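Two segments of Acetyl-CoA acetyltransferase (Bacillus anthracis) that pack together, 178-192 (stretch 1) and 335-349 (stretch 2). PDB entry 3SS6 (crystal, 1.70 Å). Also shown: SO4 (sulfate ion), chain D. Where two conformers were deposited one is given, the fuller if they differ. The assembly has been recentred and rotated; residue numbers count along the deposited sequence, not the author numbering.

Stretch 1, residues 178-192: DEVALRSHTLALKAI
Stretch 2 335-349: DREKVNVNGSGVGLG

Two glycines of stretch 2 let its backbone lie directly against a helix, with CA-to-CA separations of only 4.1 Å for Ser184 CA to Gly343 CA and for His185 CA to Gly347 CA. Stretch 1, residues 178-192, is helical throughout, with i to i-4 bonds from the N atoms of residues 182 to 192. After Asp335, stretch 2 makes a 3-10 segment, 336-338, a type I turn from Asn340 to Gly343, closed by Gly343 N to Asn340 O at 3.0 Å, and a short helix, 345-348, which Gly349 leaves with positive phi (104/164). Asn340 has positive phi (49/53). Leu187 CA lies 4.7 Å from Asn342 CA.

Neither close glycine has room for a side chain. At Gly343 (phi/psi 93/176) a CB would fall 2.6 Å from Ser184 O, and these backbone angles would also jam it against the preceding carbonyl; at Gly347 (-81/-38) a CB would fall 2.5 Å from Ser184 O and 2.8 Å from His185 N. The bare CA of Gly347 instead sits over the face of the His185 ring, 3.7 Å from its centroid and 3° off the normal, a CH-pi contact; His185 has chi1 m (-76°) and chi2 -93°.

Ser184, buried and with chi1 t (-161°), points toward stretch 2. Its OG accepts hydrogen bonds from Ser344 N (3.0 Å) and Gly347 N (2.9 Å), so one small hydroxyl serves two amides at the start of the short helix. Ser344 occupies the N-cap position, but its own side chain makes no capping bond.

Around this center the helix presents two alanines and Leu187. Ala181 CB meets Val346 CG1 at 3.8 Å (Val346 chi1 t), and Ala188 CB meets Leu348 CG at 3.9 Å (Leu348 m, t). Ala188 CA makes a CA-H...O contact with Asn342 O at 3.3 Å. Leu187 (m, t) places CD1 3.5 Å from Val341 O and CB 3.6 Å from Gly343 N. Water 2 donates to both Leu187 O and Asn342 OD1, each at 2.8 Å.

Toward the start of both stretches, arginines take over. Arg183 leaves the helix sideways, extended (t, t, t, chi4 -88°), and its end reaches the loop: NH2 donates to Val339 O at 3.0 Å, while NH1 makes weak bonds to Asn340 O (3.2 Å) and Val339 O (3.4 Å). Arg183 NH2 also donates to sulfate O3 at 3.1 Å; the ion probably came from the crystallisation liquor.

Arg336 (t, t, m, chi4 179°) points toward the helix and lays CD over one face of the Arg183 guanidinium, 3.7 Å from Arg183 NE. Its NH1 forms a salt bridge with Glu179 OE2 at 2.9 Å, the hydrogen bond within it weak in angle; Glu179 is t, t, -64°. Water 1 accepts from Arg336 NH2 at 3.0 Å and donates weakly to Glu179 OE2 at 3.3 Å. Val180 CG2 (chi1 t) covers one face of the Arg336 guanidinium, 3.9 Å from Arg336 NH2. The contact buries 781 Å² in all.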

# COMPACT_ATOMS: atom_id res chain seq x y z
N ASP A 178 27.76 23.44 15.87
CA ASP A 178 28.60 23.03 14.76
C ASP A 178 30.01 22.66 15.22
O ASP A 178 30.68 21.85 14.59
CB ASP A 178 28.61 24.07 13.64
CG ASP A 178 27.30 24.08 12.86
OD1 ASP A 178 26.51 23.13 13.04
OD2 ASP A 178 27.07 25.02 12.06
N GLU A 179 30.47 23.24 16.33
CA GLU A 179 31.77 22.87 16.89
C GLU A 179 31.72 21.45 17.43
O GLU A 179 32.65 20.66 17.24
CB GLU A 179 32.19 23.83 18.01
CG GLU A 179 33.52 23.45 18.64
CD GLU A 179 33.94 24.40 19.76
OE1 GLU A 179 34.19 25.58 19.47
OE2 GLU A 179 34.03 23.95 20.92
N VAL A 180 30.63 21.13 18.12
CA VAL A 180 30.43 19.78 18.63
C VAL A 180 30.30 18.79 17.48
O VAL A 180 30.85 17.69 17.54
CB VAL A 180 29.19 19.71 19.55
CG1 VAL A 180 28.74 18.26 19.74
CG2 VAL A 180 29.51 20.36 20.88
N ALA A 181 29.59 19.19 16.43
CA ALA A 181 29.41 18.31 15.27
C ALA A 181 30.74 18.01 14.59
O ALA A 181 31.03 16.85 14.26
CB ALA A 181 28.44 18.93 14.27
N LEU A 182 31.56 19.04 14.39
CA LEU A 182 32.85 18.85 13.75
C LEU A 182 33.74 17.97 14.62
O LEU A 182 34.46 17.10 14.11
CB LEU A 182 33.53 20.20 13.47
CG LEU A 182 34.93 20.12 12.86
CD1 LEU A 182 34.91 19.38 11.51
CD2 LEU A 182 35.50 21.52 12.72
N ARG A 183 33.68 18.20 15.92
CA ARG A 183 34.44 17.41 16.88
C ARG A 183 34.05 15.94 16.78
O ARG A 183 34.91 15.05 16.81
CB ARG A 183 34.17 17.91 18.29
CG ARG A 183 34.83 17.12 19.39
CD ARG A 183 34.44 17.68 20.75
NE ARG A 183 35.15 17.02 21.85
CZ ARG A 183 34.74 15.92 22.47
NH1 ARG A 183 33.61 15.32 22.09
NH2 ARG A 183 35.46 15.42 23.46
N SER A 184 32.75 15.69 16.66
CA SER A 184 32.23 14.32 16.63
C SER A 184 32.81 13.55 15.45
O SER A 184 33.28 12.42 15.61
CB SER A 184 30.70 14.34 16.60
OG SER A 184 30.17 13.08 17.02
N HIS A 185 32.79 14.16 14.27
CA HIS A 185 33.37 13.51 13.10
C HIS A 185 34.88 13.39 13.23
O HIS A 185 35.46 12.35 12.91
CB HIS A 185 33.04 14.29 11.83
CG HIS A 185 31.63 14.11 11.36
ND1 HIS A 185 31.28 13.15 10.44
CD2 HIS A 185 30.49 14.76 11.69
CE1 HIS A 185 29.97 13.21 10.22
NE2 HIS A 185 29.47 14.19 10.97
N THR A 186 35.52 14.46 13.69
CA THR A 186 36.98 14.50 13.73
C THR A 186 37.55 13.43 14.67
O THR A 186 38.50 12.71 14.31
CB THR A 186 37.50 15.89 14.16
OG1 THR A 186 37.09 16.87 13.19
CG2 THR A 186 39.02 15.89 14.22
N LEU A 187 36.98 13.33 15.87
CA LEU A 187 37.44 12.36 16.85
C LEU A 187 37.13 10.93 16.41
O LEU A 187 37.94 10.02 16.64
CB LEU A 187 36.86 12.65 18.24
CG LEU A 187 37.34 13.99 18.83
CD1 LEU A 187 36.71 14.21 20.20
CD2 LEU A 187 38.86 14.03 18.93
N ALA A 188 35.98 10.73 15.77
CA ALA A 188 35.63 9.40 15.25
C ALA A 188 36.63 8.97 14.18
O ALA A 188 37.15 7.85 14.22
CB ALA A 188 34.19 9.37 14.70
N LEU A 189 36.91 9.86 13.22
CA LEU A 189 37.87 9.56 12.16
C LEU A 189 39.24 9.21 12.73
O LEU A 189 39.88 8.25 12.27
CB LEU A 189 37.99 10.73 11.16
CG LEU A 189 36.72 10.94 10.31
CD1 LEU A 189 36.70 12.32 9.65
CD2 LEU A 189 36.57 9.84 9.27
N LYS A 190 39.68 9.97 13.72
CA LYS A 190 40.96 9.73 14.38
C LYS A 190 40.98 8.37 15.07
O LYS A 190 41.93 7.62 14.93
CB LYS A 190 41.27 10.86 15.37
CG LYS A 190 42.69 10.89 15.92
CD LYS A 190 42.90 9.89 17.04
CE LYS A 190 44.23 10.15 17.75
NZ LYS A 190 44.91 8.89 18.15
N ALA A 191 39.91 8.06 15.81
CA ALA A 191 39.84 6.77 16.49
C ALA A 191 39.88 5.62 15.49
O ALA A 191 40.56 4.61 15.70
CB ALA A 191 38.58 6.68 17.34
N ILE A 192 39.15 5.78 14.39
CA ILE A 192 39.14 4.76 13.36
C ILE A 192 40.54 4.54 12.79
O ILE A 192 41.01 3.41 12.70
CB ILE A 192 38.14 5.10 12.25
CG1 ILE A 192 36.71 4.98 12.79
CG2 ILE A 192 38.34 4.18 11.06
CD1 ILE A 192 35.66 5.61 11.89
N ASP A 335 33.15 18.33 31.98
CA ASP A 335 34.45 18.55 31.35
C ASP A 335 34.48 17.83 30.01
O ASP A 335 34.63 16.61 29.95
CB ASP A 335 35.57 17.99 32.25
CG ASP A 335 36.95 18.19 31.64
OD1 ASP A 335 37.05 18.62 30.47
OD2 ASP A 335 37.95 17.90 32.34
N ARG A 336 34.34 18.59 28.92
CA ARG A 336 34.20 17.96 27.61
C ARG A 336 35.37 17.05 27.25
O ARG A 336 35.22 16.10 26.48
CB ARG A 336 34.00 19.02 26.52
CG ARG A 336 33.66 18.43 25.16
CD ARG A 336 33.56 19.53 24.09
NE ARG A 336 32.43 20.42 24.33
CZ ARG A 336 32.13 21.46 23.57
NH1 ARG A 336 32.87 21.76 22.52
NH2 ARG A 336 31.08 22.22 23.87
N GLU A 337 36.55 17.32 27.82
CA GLU A 337 37.73 16.51 27.54
C GLU A 337 37.60 15.07 28.02
O GLU A 337 38.38 14.20 27.62
CB GLU A 337 38.99 17.15 28.13
CG GLU A 337 39.37 18.46 27.44
CD GLU A 337 40.69 19.05 27.95
OE1 GLU A 337 41.22 19.96 27.28
OE2 GLU A 337 41.18 18.61 29.01
N LYS A 338 36.63 14.82 28.89
CA LYS A 338 36.35 13.48 29.39
C LYS A 338 35.14 12.84 28.73
O LYS A 338 34.80 11.70 29.03
CB LYS A 338 36.12 13.50 30.90
CG LYS A 338 37.26 14.13 31.66
CD LYS A 338 37.42 13.56 33.06
CE LYS A 338 36.21 13.82 33.91
NZ LYS A 338 36.52 13.61 35.37
N VAL A 339 34.49 13.56 27.82
CA VAL A 339 33.20 13.11 27.29
C VAL A 339 33.25 12.79 25.80
O VAL A 339 33.77 13.57 25.02
CB VAL A 339 32.13 14.22 27.48
CG1 VAL A 339 30.77 13.73 26.98
CG2 VAL A 339 32.04 14.63 28.95
N ASN A 340 32.69 11.65 25.41
CA ASN A 340 32.62 11.30 23.99
C ASN A 340 33.97 11.47 23.29
O ASN A 340 34.08 12.13 22.25
CB ASN A 340 31.54 12.15 23.30
CG ASN A 340 30.15 11.87 23.85
OD1 ASN A 340 29.90 10.81 24.43
ND2 ASN A 340 29.23 12.82 23.66
N VAL A 341 35.00 10.85 23.86
CA VAL A 341 36.37 11.20 23.48
C VAL A 341 36.77 10.67 22.10
O VAL A 341 37.78 11.11 21.55
CB VAL A 341 37.41 10.77 24.54
CG1 VAL A 341 37.12 11.45 25.87
CG2 VAL A 341 37.45 9.25 24.68
N ASN A 342 35.99 9.73 21.57
CA ASN A 342 36.20 9.24 20.20
C ASN A 342 35.00 9.55 19.33
O ASN A 342 34.71 8.83 18.37
CB ASN A 342 36.50 7.74 20.19
CG ASN A 342 37.82 7.41 20.85
OD1 ASN A 342 38.82 8.10 20.64
ND2 ASN A 342 37.84 6.37 21.67
N GLY A 343 34.27 10.60 19.68
CA GLY A 343 33.08 10.99 18.94
C GLY A 343 31.79 10.39 19.49
O GLY A 343 31.79 9.60 20.44
N SER A 344 30.68 10.78 18.89
CA SER A 344 29.40 10.23 19.32
C SER A 344 28.40 10.25 18.18
O SER A 344 28.79 10.18 17.01
CB SER A 344 28.88 10.95 20.57
OG SER A 344 27.69 10.34 21.07
N GLY A 345 27.11 10.34 18.51
CA GLY A 345 26.06 10.16 17.52
C GLY A 345 26.13 11.01 16.27
O GLY A 345 25.70 10.57 15.20
N VAL A 346 26.63 12.24 16.37
CA VAL A 346 26.67 13.08 15.19
C VAL A 346 27.65 12.52 14.16
O VAL A 346 27.34 12.42 12.97
CB VAL A 346 26.97 14.55 15.51
CG1 VAL A 346 27.20 15.33 14.22
CG2 VAL A 346 25.81 15.14 16.31
N GLY A 347 28.84 12.15 14.63
CA GLY A 347 29.82 11.58 13.72
C GLY A 347 29.65 10.10 13.39
O GLY A 347 29.87 9.67 12.25
N LEU A 348 29.25 9.32 14.39
CA LEU A 348 29.21 7.86 14.24
C LEU A 348 27.85 7.31 13.84
O LEU A 348 27.77 6.19 13.34
CB LEU A 348 29.63 7.18 15.55
CG LEU A 348 31.12 7.26 15.86
CD1 LEU A 348 31.34 7.01 17.35
CD2 LEU A 348 31.89 6.24 14.99
N GLY A 349 26.79 8.08 14.06
CA GLY A 349 25.46 7.60 13.74
C GLY A 349 24.67 7.18 14.97
O GLY A 349 25.22 7.01 16.04
S SO4 D . 37.76 18.57 23.73
O1 SO4 D . 38.95 19.20 24.29
O2 SO4 D . 37.42 19.19 22.46
O3 SO4 D . 38.03 17.14 23.53
O4 SO4 D . 36.65 18.73 24.66
O HOH W 1 30.72 23.81 21.40
O HOH W 2 39.76 10.00 18.80